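Side-chain contacts in putative exotoxin (superantigen) (Streptococcus pyogenes, PDB 1TY0), which probably acts as a superantigenic toxin that engages T-cell receptors, and can use the same surface to form dimers: residues I122-K126 against P127-I131; S181-S184 against D185-K189. All coordinates share one frame; numbering follows the deposited sequence.

Contact 1 (I122-K126 against P127-I131); sequences IKIDK and PIFTI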
ATOM      1  N   ILE A 122      11.568 -11.841  -9.573  1.00 18.62           N
ATOM      2  CA  ILE A 122      10.220 -11.726  -9.037  1.00 18.20           C
ATOM      3  C   ILE A 122       9.598 -13.116  -9.063  1.00 18.32           C
ATOM      4  O   ILE A 122      10.104 -14.022  -9.726  1.00 18.86           O
ATOM      5  CB  ILE A 122       9.330 -10.779  -9.881  1.00 17.97           C
ATOM      6  CG1 ILE A 122       9.161 -11.335 -11.297  1.00 17.41           C
ATOM      7  CG2 ILE A 122       9.939  -9.383  -9.906  1.00 16.45           C
ATOM      8  CD1 ILE A 122       8.135 -10.589 -12.127  1.00 21.10           C
ATOM      9  N   LYS A 123       8.505 -13.291  -8.336  1.00 18.77           N
ATOM     10  CA  LYS A 123       7.845 -14.582  -8.321  1.00 20.08           C
ATOM     11  C   LYS A 123       6.343 -14.426  -8.513  1.00 18.78           C
ATOM     12  O   LYS A 123       5.715 -13.535  -7.939  1.00 18.05           O
ATOM     13  CB  LYS A 123       8.140 -15.318  -7.010  1.00 21.88           C
ATOM     14  CG  LYS A 123       7.674 -16.771  -7.004  1.00 27.09           C
ATOM     15  CD  LYS A 123       8.254 -17.555  -5.835  1.00 30.43           C
ATOM     16  CE  LYS A 123       7.929 -19.039  -5.955  1.00 31.97           C
ATOM     17  NZ  LYS A 123       8.604 -19.849  -4.903  1.00 36.06           N
ATOM     18  N   ILE A 124       5.784 -15.292  -9.349  1.00 18.32           N
ATOM     19  CA  ILE A 124       4.354 -15.305  -9.633  1.00 19.37           C
ATOM     20  C   ILE A 124       3.906 -16.752  -9.460  1.00 22.12           C
ATOM     21  O   ILE A 124       4.391 -17.637 -10.160  1.00 21.50           O
ATOM     22  CB  ILE A 124       4.074 -14.831 -11.073  1.00 16.85           C
ATOM     23  CG1 ILE A 124       4.465 -13.355 -11.204  1.00 16.53           C
ATOM     24  CG2 ILE A 124       2.601 -15.031 -11.422  1.00 18.69           C
ATOM     25  CD1 ILE A 124       4.236 -12.773 -12.584  1.00 17.36           C
ATOM     26  N   ASP A 125       2.988 -16.977  -8.523  1.00 23.96           N
ATOM     27  CA  ASP A 125       2.493 -18.320  -8.219  1.00 27.67           C
ATOM     28  C   ASP A 125       1.251 -18.781  -8.980  1.00 27.24           C
ATOM     29  O   ASP A 125       0.892 -19.959  -8.927  1.00 27.31           O
ATOM     30  CB  ASP A 125       2.237 -18.435  -6.714  1.00 31.97           C
ATOM     31  CG  ASP A 125       3.523 -18.446  -5.904  1.00 36.02           C
ATOM     32  OD1 ASP A 125       4.611 -18.570  -6.505  1.00 38.97           O
ATOM     33  OD2 ASP A 125       3.445 -18.338  -4.662  1.00 40.34           O
ATOM     34  N   LYS A 126       0.588 -17.870  -9.681  1.00 23.48           N
ATOM     35  CA  LYS A 126      -0.599 -18.257 -10.434  1.00 22.31           C
ATOM     36  C   LYS A 126      -0.235 -18.643 -11.868  1.00 21.41           C
ATOM     37  O   LYS A 126       0.675 -18.067 -12.465  1.00 23.89           O
ATOM     38  CB  LYS A 126      -1.642 -17.124 -10.410  1.00 22.02           C
ATOM     39  CG  LYS A 126      -1.100 -15.741 -10.716  1.00 21.26           C
ATOM     40  CD  LYS A 126      -2.207 -14.677 -10.703  1.00 17.54           C
ATOM     41  CE  LYS A 126      -2.703 -14.370  -9.294  1.00 15.89           C
ATOM     42  NZ  LYS A 126      -1.644 -13.775  -8.423  1.00 12.91           N
ATOM     43  N   PRO A 127      -0.933 -19.647 -12.432  1.00 19.33           N
ATOM     44  CA  PRO A 127      -0.700 -20.135 -13.797  1.00 18.98           C
ATOM     45  C   PRO A 127      -1.137 -19.158 -14.885  1.00 18.01           C
ATOM     46  O   PRO A 127      -0.670 -19.228 -16.023  1.00 18.61           O
ATOM     47  CB  PRO A 127      -1.485 -21.444 -13.828  1.00 21.34           C
ATOM     48  CG  PRO A 127      -2.643 -21.149 -12.927  1.00 18.54           C
ATOM     49  CD  PRO A 127      -1.967 -20.458 -11.761  1.00 20.72           C
ATOM     50  N   ILE A 128      -2.039 -18.251 -14.521  1.00 15.89           N
ATOM     51  CA  ILE A 128      -2.548 -17.229 -15.428  1.00 14.57           C
ATOM     52  C   ILE A 128      -2.410 -15.939 -14.631  1.00 13.35           C
ATOM     53  O   ILE A 128      -2.933 -15.842 -13.523  1.00 12.06           O
ATOM     54  CB  ILE A 128      -4.036 -17.470 -15.753  1.00 16.16           C
ATOM     55  CG1 ILE A 128      -4.208 -18.843 -16.402  1.00 16.23           C
ATOM     56  CG2 ILE A 128      -4.552 -16.397 -16.688  1.00 15.98           C
ATOM     57  CD1 ILE A 128      -5.652 -19.237 -16.600  1.00 18.17           C
ATOM     58  N   PHE A 129      -1.700 -14.958 -15.174  1.00 12.72           N
ATOM     59  CA  PHE A 129      -1.491 -13.707 -14.447  1.00 12.32           C
ATOM     60  C   PHE A 129      -1.633 -12.464 -15.313  1.00 12.68           C
ATOM     61  O   PHE A 129      -1.527 -12.526 -16.543  1.00 13.23           O
ATOM     62  CB  PHE A 129      -0.103 -13.728 -13.787  1.00 11.55           C
ATOM     63  CG  PHE A 129       1.039 -13.814 -14.765  1.00 13.56           C
ATOM     64  CD1 PHE A 129       1.561 -12.667 -15.344  1.00 12.14           C
ATOM     65  CD2 PHE A 129       1.574 -15.051 -15.126  1.00 14.99           C
ATOM     66  CE1 PHE A 129       2.605 -12.738 -16.276  1.00 16.02           C
ATOM     67  CE2 PHE A 129       2.612 -15.136 -16.053  1.00 16.61           C
ATOM     68  CZ  PHE A 129       3.129 -13.976 -16.630  1.00 15.93           C
ATOM     69  N   THR A 130      -1.877 -11.328 -14.670  1.00 11.11           N
ATOM     70  CA  THR A 130      -2.022 -10.077 -15.407  1.00 10.69           C
ATOM     71  C   THR A 130      -0.665  -9.415 -15.595  1.00  9.57           C
ATOM     72  O   THR A 130       0.258  -9.612 -14.800  1.00 10.12           O
ATOM     73  CB  THR A 130      -2.933  -9.070 -14.665  1.00 10.08           C
ATOM     74  OG1 THR A 130      -2.340  -8.720 -13.404  1.00 10.07           O
ATOM     75  CG2 THR A 130      -4.312  -9.671 -14.431  1.00 12.18           C
ATOM     76  N   ILE A 131      -0.543  -8.632 -16.657  1.00 10.53           N
ATOM     77  CA  ILE A 131       0.687  -7.909 -16.902  1.00  8.63           C
ATOM     78  C   ILE A 131       0.827  -6.915 -15.753  1.00  8.59           C
ATOM     79  O   ILE A 131       1.932  -6.553 -15.377  1.00  9.30           O
ATOM     80  CB  ILE A 131       0.640  -7.180 -18.263  1.00 11.26           C
ATOM     81  CG1 ILE A 131       0.615  -8.231 -19.380  1.00 13.62           C
ATOM     82  CG2 ILE A 131       1.852  -6.250 -18.416  1.00 11.07           C
ATOM     83  CD1 ILE A 131       0.537  -7.666 -20.782  1.00 18.93           C
TER
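Ile124 and Phe129 face each other across the bend that leads from the loop after strand 113-119 into the short strand 128-130, and their side chains meet at about a right angle. The delta methyl of Ile124 sits over one face of the ring: CD1 of Ile124 lies 4.0 Å from the centroid of the Phe129 ring and 14° off the ring normal, the geometry of a CH-pi contact. The other branch, Ile124 CG2, lies 3.8 Å from both Phe129 CB and Phe129 CD2, at the junction of stem and ring. Phe129 takes part through its first torsion, chi1 62°, which puts CG between the backbone N and the carbonyl carbon and sets the ring with one face toward the Ile124 delta methyl. At the ring's edge, near its plane, lies the carbonyl O of Lys126.

Lys126 approaches differently, with its aliphatic chain rather than its charge. Its CG lies 3.8 Å from Phe129 CB, while its CD passes 3.1 Å from the carbonyl O of Ile128. Bends at chi3 (72°) and chi4 then carry NZ away to a salt bridge with Glu133. Within the beta-grasp domain the contact joins the loop, through the two-stranded sheet 128-130/195-197, to helix 131-146, which Thr130 N-caps. Across the bend the side chains meet by apolar and CH-pi packing, while backbone bonds to Glu100, Met198 and Ile196 tie the segment to its neighbours; the lysine spans two environments, methylenes against the strand and ammonium on an acidic residue that probably stabilises its charge.

Contact 2 (S181-S184 against D185-K189); sequences STRS and DIFKK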
ATOM      1  N   SER A 181       0.795  13.375 -12.790  1.00 17.08           N
ATOM      2  CA  SER A 181       0.102  12.089 -12.742  1.00 17.06           C
ATOM      3  C   SER A 181      -0.215  11.531 -11.353  1.00 15.81           C
ATOM      4  O   SER A 181       0.662  11.448 -10.492  1.00 16.72           O
ATOM      5  CB  SER A 181       0.905  11.035 -13.509  1.00 14.60           C
ATOM      6  OG  SER A 181       1.078  11.399 -14.865  1.00 14.26           O
ATOM      7  N   THR A 182      -1.475  11.140 -11.164  1.00 16.05           N
ATOM      8  CA  THR A 182      -1.949  10.535  -9.916  1.00 15.49           C
ATOM      9  C   THR A 182      -1.859   9.024 -10.113  1.00 14.55           C
ATOM     10  O   THR A 182      -1.601   8.563 -11.221  1.00 12.80           O
ATOM     11  CB  THR A 182      -3.433  10.859  -9.642  1.00 14.17           C
ATOM     12  OG1 THR A 182      -4.245  10.310 -10.688  1.00 14.74           O
ATOM     13  CG2 THR A 182      -3.651  12.358  -9.567  1.00 16.73           C
ATOM     14  N   ARG A 183      -2.084   8.248  -9.055  1.00 12.93           N
ATOM     15  CA  ARG A 183      -2.035   6.799  -9.198  1.00 13.02           C
ATOM     16  C   ARG A 183      -3.110   6.350 -10.178  1.00 11.50           C
ATOM     17  O   ARG A 183      -2.885   5.451 -10.983  1.00 12.42           O
ATOM     18  CB  ARG A 183      -2.219   6.107  -7.845  1.00 14.54           C
ATOM     19  CG  ARG A 183      -0.906   5.896  -7.115  1.00 16.76           C
ATOM     20  CD  ARG A 183      -1.105   5.317  -5.720  1.00 16.87           C
ATOM     21  NE  ARG A 183       0.186   5.063  -5.089  1.00 19.07           N
ATOM     22  CZ  ARG A 183       0.387   5.011  -3.776  1.00 21.69           C
ATOM     23  NH1 ARG A 183      -0.622   5.198  -2.934  1.00 19.87           N
ATOM     24  NH2 ARG A 183       1.603   4.773  -3.305  1.00 22.95           N
ATOM     25  N   SER A 184      -4.275   6.991 -10.116  1.00 12.09           N
ATOM     26  CA  SER A 184      -5.360   6.657 -11.028  1.00 12.72           C
ATOM     27  C   SER A 184      -4.894   6.843 -12.470  1.00 12.05           C
ATOM     28  O   SER A 184      -5.117   5.976 -13.315  1.00 12.22           O
ATOM     29  CB  SER A 184      -6.573   7.549 -10.774  1.00 13.39           C
ATOM     30  OG  SER A 184      -7.620   7.239 -11.676  1.00 15.79           O
ATOM     31  N   ASP A 185      -4.254   7.976 -12.750  1.00 12.83           N
ATOM     32  CA  ASP A 185      -3.768   8.252 -14.105  1.00 10.78           C
ATOM     33  C   ASP A 185      -2.785   7.189 -14.582  1.00 11.97           C
ATOM     34  O   ASP A 185      -2.889   6.700 -15.709  1.00 11.32           O
ATOM     35  CB  ASP A 185      -3.056   9.607 -14.182  1.00 12.68           C
ATOM     36  CG  ASP A 185      -3.975  10.779 -13.918  1.00 13.12           C
ATOM     37  OD1 ASP A 185      -5.169  10.707 -14.276  1.00 14.39           O
ATOM     38  OD2 ASP A 185      -3.486  11.785 -13.370  1.00 13.91           O
ATOM     39  N   ILE A 186      -1.834   6.842 -13.717  1.00 10.37           N
ATOM     40  CA  ILE A 186      -0.794   5.870 -14.052  1.00 11.53           C
ATOM     41  C   ILE A 186      -1.277   4.429 -14.140  1.00 10.71           C
ATOM     42  O   ILE A 186      -0.787   3.650 -14.961  1.00 12.19           O
ATOM     43  CB  ILE A 186       0.374   5.956 -13.034  1.00 11.83           C
ATOM     44  CG1 ILE A 186       1.049   7.330 -13.144  1.00 10.82           C
ATOM     45  CG2 ILE A 186       1.404   4.862 -13.303  1.00 13.34           C
ATOM     46  CD1 ILE A 186       1.978   7.659 -11.998  1.00 13.68           C
ATOM     47  N   PHE A 187      -2.245   4.070 -13.306  1.00 10.29           N
ATOM     48  CA  PHE A 187      -2.761   2.706 -13.294  1.00  9.78           C
ATOM     49  C   PHE A 187      -3.874   2.442 -14.311  1.00 11.05           C
ATOM     50  O   PHE A 187      -4.213   1.292 -14.565  1.00 10.11           O
ATOM     51  CB  PHE A 187      -3.284   2.338 -11.896  1.00  9.63           C
ATOM     52  CG  PHE A 187      -2.251   2.402 -10.802  1.00 10.17           C
ATOM     53  CD1 PHE A 187      -0.886   2.434 -11.087  1.00 10.68           C
ATOM     54  CD2 PHE A 187      -2.656   2.393  -9.466  1.00  8.78           C
ATOM     55  CE1 PHE A 187       0.059   2.459 -10.055  1.00 11.45           C
ATOM     56  CE2 PHE A 187      -1.724   2.416  -8.430  1.00 11.73           C
ATOM     57  CZ  PHE A 187      -0.363   2.449  -8.724  1.00 11.70           C
ATOM     58  N   LYS A 188      -4.442   3.493 -14.894  1.00 11.17           N
ATOM     59  CA  LYS A 188      -5.529   3.310 -15.850  1.00 12.73           C
ATOM     60  C   LYS A 188      -5.177   2.360 -16.987  1.00 11.27           C
ATOM     61  O   LYS A 188      -6.052   1.695 -17.535  1.00 10.43           O
ATOM     62  CB  LYS A 188      -5.981   4.662 -16.416  1.00 16.13           C
ATOM     63  CG  LYS A 188      -7.414   5.023 -16.039  1.00 23.58           C
ATOM     64  CD  LYS A 188      -7.768   6.444 -16.448  1.00 27.72           C
ATOM     65  CE  LYS A 188      -9.236   6.747 -16.196  1.00 29.56           C
ATOM     66  NZ  LYS A 188      -9.630   6.551 -14.775  1.00 31.48           N
ATOM     67  N   LYS A 189      -3.898   2.289 -17.338  1.00 11.48           N
ATOM     68  CA  LYS A 189      -3.475   1.393 -18.411  1.00  9.55           C
ATOM     69  C   LYS A 189      -3.872  -0.050 -18.114  1.00 10.31           C
ATOM     70  O   LYS A 189      -4.144  -0.827 -19.032  1.00 10.85           O
ATOM     71  CB  LYS A 189      -1.954   1.481 -18.620  1.00  9.93           C
ATOM     72  CG  LYS A 189      -1.116   1.224 -17.363  1.00  8.73           C
ATOM     73  CD  LYS A 189       0.378   1.145 -17.708  1.00 12.26           C
ATOM     74  CE  LYS A 189       1.258   0.989 -16.474  1.00 11.85           C
ATOM     75  NZ  LYS A 189       1.447   2.256 -15.719  1.00 11.82           N
TER
HETATM   76  O   HOH W   1      -7.489   9.239 -13.497  1.00 26.31           O
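A capping box formed by Thr182 and Asp185 starts helix 183-187, each residue's side chain taking the other's backbone N-H. Asp185 N donates to Thr182 OG1 over 3.1 Å in a nearly straight bond. In return Thr182 N donates to Asp185 OD2 at 172°, reaching that oxygen on its anti side and 34° out of the carboxylate plane. Thr182 holds OG1 between its backbone N and carbonyl carbon (chi1 62°), turned to the helix start. The other carboxylate oxygen, Asp185 OD1, accepts from a water 2.9 Å away, which also bonds Ser184 OG; that hydroxyl has a further partner in Tyr88.

Beside the capping box, Ser181 CB packs on Ile186 CG1 at 3.7 Å. One turn on, Phe187 N donates to Arg183 O (2.8 Å), and the Arg183 and Phe187 side chains run side by side in the same direction. Arg183 CB lies 4.2 Å from the Phe187 ring centroid, an off-centre CH-pi contact, with guanidinium and ring planes nearly parallel. Arg183 NH2 and NE bond the backbone O atoms of Tyr16 and Ala17, Tyr16 is also a cation-pi partner, and NH1 bonds the backbone O of Glu19 of the second subunit. Reciprocal bonds thus satisfy N-H groups at the helix start, where the carboxylate should also suit the helix dipole, while arginine methylenes pack on phenylalanine and the charged end joins the subunit interface.

Both contacts belong to the beta-grasp part of the chain, yet they lie on opposite sides of the chain's centre, their centres 22 Å apart and their nearest atoms about 8 Å apart, without touching. Each is partly buried and each adjoins a helix start: contact 1 runs up to helix 131-146, and contact 2 contains the start of helix 183-187. Contact 1 has no exposed residue among those that touch; it relies on apolar packing and sends its one buried lysine out to Glu133. Contact 2 combines buried side chains with an exposed capping box, whose aspartate also meets Ser184 through a water. Lys189 of contact 2 reaches helix 131-146 as well. Only contact 2 touches the second subunit.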